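Local coordinates for Sel1 repeat family protein (Pseudomonas aeruginosa, PDB 6LCH) that probably acts as an immunity protein that protects its own cell from the type VI secretion effector PldB, using a scaffold of Sel1 helical repeats, at residues A[60-65]-A[85-90]. Sequence-based numbering, arbitrary orientation.
Sequences KAMHNL and LDLYQK
His63 and Tyr88 meet through one ordered water, which sits over a face of the imidazole, 3.3 Å above its plane and displaced toward the rim, and lies in the plane of the phenol ring at its edge. That water donates to His63 O at 2.9 Å and is 2.6 Å from Tyr88 OH, so a backbone carbonyl of one helix is bridged to a phenol of the other. A hydrogen bond from His63 ND1 to Asp102 OD1 ties the imidazole to helix 97-107, against which Tyr88 also packs. Beside this polar link the contact is apolar, and Leu87 enters it with both branches. Its CD2 lies 3.8 Å from Met62 CG, while CD1, set further toward the C-terminal end of segment 60-65, meets Leu65 CG at 3.8 Å, the two leucine side chains crossing at about a right angle. Segments 60-65 and 85-90 belong to helices 59-70 and 81-93, the antiparallel hairpin of a Sel1 repeat, a TPR-like unit; the axes of the two segments approach to 9.1 Å, with their N-to-C directions 158° apart. Met62 and Leu87 come closest in the backbone, CA to CA 5.6 Å. Leu65 reaches Leu87 with CG anti to the backbone N (chi1 -179°). With chi2 at -173° the Met62 chain runs extended to its sulfur, and SD rests 3.6 Å from Lys90 CB, so the lysine joins through the root of its side chain and the rest of the chain runs off from the interface. Helix 43-55 closes over the same apolar cluster, Ala54 touching both Met62 and Leu87.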
loop_
_atom_site.group_PDB
_atom_site.type_symbol
_atom_site.label_atom_id
_atom_site.label_comp_id
_atom_site.label_asym_id
_atom_site.label_seq_id
_atom_site.Cartn_x
_atom_site.Cartn_y
_atom_site.Cartn_z
ATOM N N LYS A 60 -3.633 12.197 7.658
ATOM C CA LYS A 60 -3.477 11.895 6.239
ATOM C C LYS A 60 -3.062 13.136 5.461
ATOM O O LYS A 60 -2.283 13.047 4.505
ATOM C CB LYS A 60 -4.766 11.302 5.679
ATOM C CG LYS A 60 -4.982 9.861 6.091
ATOM C CD LYS A 60 -6.452 9.515 6.153
ATOM C CE LYS A 60 -6.649 8.020 6.327
ATOM N NZ LYS A 60 -6.362 7.279 5.067
ATOM N N ALA A 61 -3.556 14.305 5.866
ATOM C CA ALA A 61 -3.112 15.548 5.246
ATOM C C ALA A 61 -1.624 15.777 5.470
ATOM O O ALA A 61 -0.921 16.244 4.570
ATOM C CB ALA A 61 -3.925 16.722 5.790
ATOM N N MET A 62 -1.127 15.460 6.672
ATOM C CA MET A 62 0.306 15.554 6.939
ATOM C C MET A 62 1.090 14.605 6.047
ATOM O O MET A 62 2.132 14.972 5.491
ATOM C CB MET A 62 0.590 15.232 8.407
ATOM C CG MET A 62 0.068 16.253 9.379
ATOM S SD MET A 62 0.632 15.904 11.045
ATOM C CE MET A 62 -0.319 14.483 11.500
ATOM N N HIS A 63 0.606 13.371 5.914
ATOM C CA HIS A 63 1.267 12.396 5.056
ATOM C C HIS A 63 1.270 12.858 3.602
ATOM O O HIS A 63 2.318 12.875 2.946
ATOM C CB HIS A 63 0.575 11.040 5.207
ATOM C CG HIS A 63 1.024 10.014 4.214
ATOM N ND1 HIS A 63 2.135 9.222 4.411
ATOM C CD2 HIS A 63 0.510 9.646 3.014
ATOM C CE1 HIS A 63 2.289 8.416 3.376
ATOM N NE2 HIS A 63 1.316 8.653 2.514
ATOM N N ASN A 64 0.102 13.244 3.082
ATOM C CA ASN A 64 0.017 13.653 1.682
ATOM C C ASN A 64 0.865 14.886 1.409
ATOM O O ASN A 64 1.542 14.965 0.379
ATOM C CB ASN A 64 -1.436 13.925 1.294
ATOM C CG ASN A 64 -2.200 12.662 0.990
ATOM O OD1 ASN A 64 -1.824 11.578 1.431
ATOM N ND2 ASN A 64 -3.287 12.792 0.238
ATOM N N LEU A 65 0.833 15.864 2.316
ATOM C CA LEU A 65 1.589 17.092 2.092
ATOM C C LEU A 65 3.087 16.832 2.142
ATOM O O LEU A 65 3.840 17.328 1.295
ATOM C CB LEU A 65 1.189 18.147 3.123
ATOM C CG LEU A 65 1.892 19.495 2.985
ATOM C CD1 LEU A 65 1.719 20.029 1.571
ATOM C CD2 LEU A 65 1.357 20.480 4.021
ATOM N N LEU A 85 10.044 16.550 7.176
ATOM C CA LEU A 85 10.435 16.030 8.484
ATOM C C LEU A 85 9.542 16.580 9.585
ATOM O O LEU A 85 9.107 15.836 10.472
ATOM C CB LEU A 85 11.896 16.376 8.783
ATOM C CG LEU A 85 13.008 15.817 7.893
ATOM C CD1 LEU A 85 14.354 16.400 8.306
ATOM C CD2 LEU A 85 13.042 14.308 7.964
ATOM N N ASP A 86 9.265 17.885 9.549
ATOM C CA ASP A 86 8.434 18.494 10.584
ATOM C C ASP A 86 7.020 17.937 10.551
ATOM O O ASP A 86 6.399 17.746 11.602
ATOM C CB ASP A 86 8.425 20.013 10.424
ATOM C CG ASP A 86 9.813 20.613 10.517
ATOM O OD1 ASP A 86 9.980 21.789 10.127
ATOM O OD2 ASP A 86 10.739 19.905 10.975
ATOM N N LEU A 87 6.495 17.664 9.355
ATOM C CA LEU A 87 5.191 17.019 9.257
ATOM C C LEU A 87 5.243 15.591 9.782
ATOM O O LEU A 87 4.301 15.132 10.437
ATOM C CB LEU A 87 4.703 17.039 7.811
ATOM C CG LEU A 87 4.085 18.356 7.335
ATOM C CD1 LEU A 87 4.121 18.444 5.814
ATOM C CD2 LEU A 87 2.658 18.510 7.847
ATOM N N TYR A 88 6.336 14.872 9.500
ATOM C CA TYR A 88 6.490 13.517 10.020
ATOM C C TYR A 88 6.597 13.509 11.544
ATOM O O TYR A 88 6.085 12.591 12.195
ATOM C CB TYR A 88 7.709 12.846 9.372
ATOM C CG TYR A 88 7.551 12.594 7.877
ATOM C CD1 TYR A 88 6.305 12.442 7.319
ATOM C CD2 TYR A 88 8.641 12.514 7.031
ATOM C CE1 TYR A 88 6.125 12.203 5.968
ATOM C CE2 TYR A 88 8.468 12.286 5.668
ATOM C CZ TYR A 88 7.211 12.129 5.147
ATOM O OH TYR A 88 7.041 11.900 3.802
ATOM N N GLN A 89 7.237 14.523 12.135
ATOM C CA GLN A 89 7.338 14.582 13.590
ATOM C C GLN A 89 6.003 14.935 14.239
ATOM O O GLN A 89 5.709 14.470 15.346
ATOM C CB GLN A 89 8.409 15.589 14.008
ATOM C CG GLN A 89 8.693 15.605 15.508
ATOM C CD GLN A 89 9.099 14.246 16.045
ATOM O OE1 GLN A 89 9.963 13.575 15.480
ATOM N NE2 GLN A 89 8.479 13.833 17.147
ATOM N N LYS A 90 5.187 15.755 13.576
ATOM C CA LYS A 90 3.849 16.021 14.091
ATOM C C LYS A 90 2.998 14.759 14.075
ATOM O O LYS A 90 2.183 14.542 14.978
ATOM C CB LYS A 90 3.186 17.140 13.286
ATOM C CG LYS A 90 3.870 18.494 13.441
ATOM C CD LYS A 90 3.539 19.424 12.280
ATOM C CE LYS A 90 4.658 20.431 12.043
ATOM N NZ LYS A 90 4.937 21.276 13.235
HETATM O O HOH W 1 4.673 11.124 3.094
#